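Local atomic coordinates of homoaconitase small subunit (Methanocaldococcus jannaschii, PDB entry 2PKP), a protein that forms the small subunit of a methanogen homoaconitase, a hydro-lyase that converts homocitrate through cis-homoaconitate to homoisocitrate. Residues A[12-17]-A[36-41]; A[18-23]-A[71-76]. All coordinates share one frame; numbering follows the deposited sequence.

The two interactions share one short helix, 16-19, and illustrate how a single turn of chain can serve contacts on more than one side. Their centres lie about 8 Å apart. In interaction 1 the stretch of chain entering this helix meets the loop 36-41; in interaction 2 its last residue, Ile19, and Ile20 just after it pack on helix 68-75. Two probable backbone hydrogen bonds tie them together, Met38 N to Ile19 O at 2.6 Å and Gly40 N to Ala18 O at 2.8 Å. Asp13 of interaction 1 holds the zinc ion, about 10 Å from the Ile19 side chain. Arg26, critical for substrate specificity, has its side chain about 10 Å from that of Ile20.

Interaction 1 (A[12-17]-A[36-41]); sequences DDVDTD and HCMAGI. With ZN (zinc ion), chain B.
The loop leading into helix 16-19, which carries one protein ligand of the zinc ion, rests through Val14 on Met38 and Ile41 of the loop 36-41. CG1 of Val14 does most of the touching: it lies 3.8 Å from Met38 CE and is equally close to CD1 of Ile41, whose tip also nears the other branch, CG2. Met38 starts out from its backbone directed away from the facing loop, but bends at chi2 and again at chi3 (-52° and -71°) bring its methyl back, and the Met38 side chain crosses that of Val14 at about a right angle. Ile41 likewise meets Val14 nearly perpendicularly; its first torsion places its own CG1 between N and C, and the extended chain beyond carries CD1 to Val14. At the other end of the contact the backbones alone draw close, Asp17 O standing 4.0 Å from Gly40 CA.

One residue before Val14, Asp13 grips zinc with both carboxylate oxygens, unequally: OD1 is 2.1 Å and OD2 2.5 Å from the metal. A water at 2.0 Å from the zinc and Cys63 SG complete the ligands seen, while Asn60 ND2 hydrogen-bonds to Asp13 OD1 and may help fix the carboxylate's rotation. Asp15 caps the helix: its OD1 accepts a hydrogen bond from Ala18 N and a weak one from Asp17 N, 2.7 Å long but bent to 118°. The apolar patch thus joins the loop that carries the zinc ligand Asp13, ending in an aspartate N-cap, to a type II beta turn from His36 to Ala39, with Met38 in its left-handed third position.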
loop_
_atom_site.group_PDB
_atom_site.type_symbol
_atom_site.label_atom_id
_atom_site.label_comp_id
_atom_site.label_asym_id
_atom_site.label_seq_id
_atom_site.Cartn_x
_atom_site.Cartn_y
_atom_site.Cartn_z
ATOM N N ASP A 12 7.249 -13.656 21.566
ATOM C CA ASP A 12 8.077 -14.643 20.879
ATOM C C ASP A 12 7.274 -15.837 20.384
ATOM O O ASP A 12 6.173 -16.116 20.859
ATOM C CB ASP A 12 9.185 -15.175 21.803
ATOM C CG ASP A 12 10.176 -14.105 22.222
ATOM O OD1 ASP A 12 10.594 -13.301 21.362
ATOM O OD2 ASP A 12 10.552 -14.081 23.412
ATOM N N ASP A 13 7.850 -16.528 19.410
ATOM C CA ASP A 13 7.275 -17.730 18.833
ATOM C C ASP A 13 5.825 -17.663 18.382
ATOM O O ASP A 13 5.051 -18.585 18.645
ATOM C CB ASP A 13 7.435 -18.894 19.814
ATOM C CG ASP A 13 7.358 -20.239 19.127
ATOM O OD1 ASP A 13 8.121 -20.436 18.159
ATOM O OD2 ASP A 13 6.548 -21.093 19.547
ATOM N N VAL A 14 5.448 -16.582 17.708
ATOM C CA VAL A 14 4.087 -16.467 17.199
ATOM C C VAL A 14 4.023 -17.362 15.963
ATOM O O VAL A 14 4.486 -16.977 14.888
ATOM C CB VAL A 14 3.766 -15.029 16.791
ATOM C CG1 VAL A 14 2.372 -14.968 16.206
ATOM C CG2 VAL A 14 3.893 -14.108 17.994
ATOM N N ASP A 15 3.449 -18.554 16.114
ATOM C CA ASP A 15 3.386 -19.509 15.006
ATOM C C ASP A 15 2.232 -19.319 14.036
ATOM O O ASP A 15 1.315 -18.543 14.286
ATOM C CB ASP A 15 3.367 -20.951 15.539
ATOM C CG ASP A 15 2.114 -21.267 16.337
ATOM O OD1 ASP A 15 0.997 -21.148 15.789
ATOM O OD2 ASP A 15 2.252 -21.644 17.517
ATOM N N THR A 16 2.291 -20.048 12.927
ATOM C CA THR A 16 1.271 -19.972 11.889
ATOM C C THR A 16 -0.152 -20.208 12.389
ATOM O O THR A 16 -1.092 -19.604 11.873
ATOM C CB THR A 16 1.568 -20.963 10.743
ATOM O OG1 THR A 16 1.777 -22.273 11.283
ATOM C CG2 THR A 16 2.811 -20.528 9.970
ATOM N N ASP A 17 -0.317 -21.075 13.384
ATOM C CA ASP A 17 -1.654 -21.344 13.917
ATOM C C ASP A 17 -2.203 -20.153 14.684
ATOM O O ASP A 17 -3.412 -19.927 14.716
ATOM C CB ASP A 17 -1.641 -22.579 14.817
ATOM C CG ASP A 17 -1.571 -23.863 14.023
ATOM O OD1 ASP A 17 -2.469 -24.084 13.181
ATOM O OD2 ASP A 17 -0.621 -24.644 14.235
ATOM N N HIS A 36 -9.377 -13.278 10.007
ATOM C CA HIS A 36 -9.011 -14.025 11.205
ATOM C C HIS A 36 -7.516 -13.976 11.481
ATOM O O HIS A 36 -6.964 -14.843 12.154
ATOM C CB HIS A 36 -9.490 -15.474 11.099
ATOM C CG HIS A 36 -10.981 -15.593 11.038
ATOM N ND1 HIS A 36 -11.676 -15.641 9.851
ATOM C CD2 HIS A 36 -11.914 -15.570 12.021
ATOM C CE1 HIS A 36 -12.973 -15.638 10.102
ATOM N NE2 HIS A 36 -13.146 -15.596 11.410
ATOM N N CYS A 37 -6.867 -12.938 10.963
ATOM C CA CYS A 37 -5.440 -12.760 11.157
ATOM C C CYS A 37 -5.129 -12.571 12.639
ATOM O O CYS A 37 -5.769 -11.767 13.317
ATOM C CB CYS A 37 -4.952 -11.546 10.361
ATOM S SG CYS A 37 -3.158 -11.328 10.398
ATOM N N MET A 38 -4.145 -13.319 13.133
ATOM C CA MET A 38 -3.726 -13.255 14.538
ATOM C C MET A 38 -4.812 -13.704 15.521
ATOM O O MET A 38 -4.653 -13.547 16.735
ATOM C CB MET A 38 -3.290 -11.834 14.918
ATOM C CG MET A 38 -2.294 -11.198 13.971
ATOM S SD MET A 38 -0.876 -12.256 13.675
ATOM C CE MET A 38 -0.052 -12.172 15.244
ATOM N N ALA A 39 -5.908 -14.257 15.007
ATOM C CA ALA A 39 -7.009 -14.700 15.862
ATOM C C ALA A 39 -6.568 -15.765 16.856
ATOM O O ALA A 39 -7.231 -15.985 17.867
ATOM C CB ALA A 39 -8.157 -15.232 15.010
ATOM N N GLY A 40 -5.443 -16.413 16.564
ATOM C CA GLY A 40 -4.925 -17.448 17.438
ATOM C C GLY A 40 -4.464 -16.946 18.794
ATOM O O GLY A 40 -4.476 -17.697 19.766
ATOM N N ILE A 41 -4.046 -15.684 18.869
ATOM C CA ILE A 41 -3.595 -15.126 20.136
ATOM C C ILE A 41 -4.319 -13.841 20.522
ATOM O O ILE A 41 -4.356 -13.475 21.696
ATOM C CB ILE A 41 -2.067 -14.878 20.138
ATOM C CG1 ILE A 41 -1.643 -14.154 18.865
ATOM C CG2 ILE A 41 -1.329 -16.203 20.263
ATOM C CD1 ILE A 41 -0.149 -13.893 18.798
HETATM ZN ZN ZN B . 7.396 -22.262 17.518
HETATM O O HOH W 1 5.494 -22.738 17.649
#

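Interaction 2 (A[18-23]-A[71-76]); sequences AIIPGP and VIAIKY
With chi1 at -65°, Ile19 sets CG1 beside its backbone N and puts the CG2 methyl opposite that N, where it faces helix 68-75. Ile74 has nearly the same first torsion, -63°, which places CG1, and an extended second one sends CD1 on toward Ile19, although the bond from CA to CB does not itself head for the other segment. The Ile19 methyl therefore lies alongside the end of the Ile74 chain, with CG2 4.2 Å from both CG1 and CD1, and the two side chains cross obliquely.

One residue on, Ile20 is the first to leave helical geometry as the chain turns out of helix 16-19. Both it and Ala73 point their CB atoms at each other, and these atoms are 4.3 Å apart. The small side chain of Ala73 is consistent with an approach of 6.9 Å between its CA and Ile20 CA, the closest pairing of the two segments.

Other side chains pack around the contact. Ala70, about one turn earlier in helix 68-75, touches both isoleucines of the first segment; Phe61 also lies against Ile19, Leu33 against Ile20, and Phe91 and Cys37 against Ile74. All four residues that meet here are buried, and their contacts are made entirely by methyl, methylene and methine carbons at relaxed distances. With no polar bond between the segments, burial of apolar surface probably does most to hold Ile19 and Ile20 against helix 68-75.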
loop_
_atom_site.group_PDB
_atom_site.type_symbol
_atom_site.label_atom_id
_atom_site.label_comp_id
_atom_site.label_asym_id
_atom_site.label_seq_id
_atom_site.Cartn_x
_atom_site.Cartn_y
_atom_site.Cartn_z
ATOM N N ALA A 18 -1.308 -19.397 15.308
ATOM C CA ALA A 18 -1.706 -18.209 16.045
ATOM C C ALA A 18 -2.068 -17.147 15.009
ATOM O O ALA A 18 -3.022 -16.393 15.180
ATOM C CB ALA A 18 -0.558 -17.720 16.914
ATOM N N ILE A 19 -1.303 -17.117 13.922
ATOM C CA ILE A 19 -1.517 -16.156 12.848
ATOM C C ILE A 19 -2.820 -16.424 12.096
ATOM O O ILE A 19 -3.580 -15.501 11.800
ATOM C CB ILE A 19 -0.324 -16.177 11.855
ATOM C CG1 ILE A 19 0.943 -15.696 12.570
ATOM C CG2 ILE A 19 -0.621 -15.306 10.639
ATOM C CD1 ILE A 19 2.205 -15.849 11.749
ATOM N N ILE A 20 -3.069 -17.688 11.784
ATOM C CA ILE A 20 -4.283 -18.080 11.074
ATOM C C ILE A 20 -4.621 -19.526 11.443
ATOM O O ILE A 20 -4.155 -20.469 10.810
ATOM C CB ILE A 20 -4.107 -17.937 9.532
ATOM C CG1 ILE A 20 -5.393 -18.353 8.811
ATOM C CG2 ILE A 20 -2.927 -18.760 9.051
ATOM C CD1 ILE A 20 -6.565 -17.429 9.053
ATOM N N PRO A 21 -5.429 -19.710 12.496
ATOM C CA PRO A 21 -5.848 -21.029 12.981
ATOM C C PRO A 21 -6.208 -22.020 11.878
ATOM O O PRO A 21 -6.901 -21.678 10.920
ATOM C CB PRO A 21 -7.029 -20.694 13.877
ATOM C CG PRO A 21 -6.581 -19.402 14.494
ATOM C CD PRO A 21 -6.048 -18.640 13.299
ATOM N N GLY A 22 -5.730 -23.252 12.032
ATOM C CA GLY A 22 -5.981 -24.299 11.057
ATOM C C GLY A 22 -7.398 -24.440 10.523
ATOM O O GLY A 22 -7.578 -24.622 9.320
ATOM N N PRO A 23 -8.429 -24.358 11.379
ATOM C CA PRO A 23 -9.808 -24.494 10.900
ATOM C C PRO A 23 -10.236 -23.537 9.791
ATOM O O PRO A 23 -11.075 -23.888 8.958
ATOM C CB PRO A 23 -10.635 -24.319 12.176
ATOM C CG PRO A 23 -9.769 -23.441 13.026
ATOM C CD PRO A 23 -8.409 -24.059 12.819
ATOM N N VAL A 71 0.802 -15.708 5.533
ATOM C CA VAL A 71 1.282 -14.456 4.961
ATOM C C VAL A 71 0.181 -13.757 4.188
ATOM O O VAL A 71 0.167 -12.535 4.094
ATOM C CB VAL A 71 2.510 -14.673 4.027
ATOM C CG1 VAL A 71 3.637 -15.323 4.810
ATOM C CG2 VAL A 71 2.132 -15.511 2.828
ATOM N N ILE A 72 -0.741 -14.537 3.630
ATOM C CA ILE A 72 -1.855 -13.969 2.881
ATOM C C ILE A 72 -2.841 -13.305 3.848
ATOM O O ILE A 72 -3.455 -12.294 3.520
ATOM C CB ILE A 72 -2.578 -15.059 2.046
ATOM C CG1 ILE A 72 -1.663 -15.510 0.901
ATOM C CG2 ILE A 72 -3.904 -14.529 1.501
ATOM C CD1 ILE A 72 -2.264 -16.592 0.016
ATOM N N ALA A 73 -2.969 -13.876 5.044
ATOM C CA ALA A 73 -3.863 -13.343 6.068
ATOM C C ALA A 73 -3.360 -11.978 6.513
ATOM O O ALA A 73 -4.141 -11.054 6.723
ATOM C CB ALA A 73 -3.919 -14.289 7.261
ATOM N N ILE A 74 -2.045 -11.860 6.658
ATOM C CA ILE A 74 -1.430 -10.604 7.063
ATOM C C ILE A 74 -1.539 -9.579 5.928
ATOM O O ILE A 74 -2.055 -8.474 6.116
ATOM C CB ILE A 74 0.062 -10.818 7.422
ATOM C CG1 ILE A 74 0.170 -11.765 8.623
ATOM C CG2 ILE A 74 0.728 -9.477 7.731
ATOM C CD1 ILE A 74 1.591 -12.214 8.943
ATOM N N LYS A 75 -1.067 -9.963 4.745
ATOM C CA LYS A 75 -1.094 -9.083 3.582
ATOM C C LYS A 75 -2.490 -8.546 3.273
ATOM O O LYS A 75 -2.645 -7.368 2.931
ATOM C CB LYS A 75 -0.536 -9.817 2.358
ATOM C CG LYS A 75 -0.533 -9.003 1.067
ATOM C CD LYS A 75 -0.046 -9.869 -0.103
ATOM C CE LYS A 75 0.031 -9.102 -1.425
ATOM N NZ LYS A 75 -1.304 -8.664 -1.924
ATOM N N TYR A 76 -3.510 -9.388 3.404
ATOM C CA TYR A 76 -4.858 -8.926 3.105
ATOM C C TYR A 76 -5.554 -8.112 4.192
ATOM O O TYR A 76 -6.742 -7.798 4.078
ATOM C CB TYR A 76 -5.730 -10.092 2.633
ATOM C CG TYR A 76 -5.482 -10.398 1.172
ATOM C CD1 TYR A 76 -4.308 -11.032 0.764
ATOM C CD2 TYR A 76 -6.379 -9.974 0.190
ATOM C CE1 TYR A 76 -4.030 -11.233 -0.582
ATOM C CE2 TYR A 76 -6.110 -10.167 -1.162
ATOM C CZ TYR A 76 -4.933 -10.797 -1.539
ATOM O OH TYR A 76 -4.645 -10.977 -2.871
#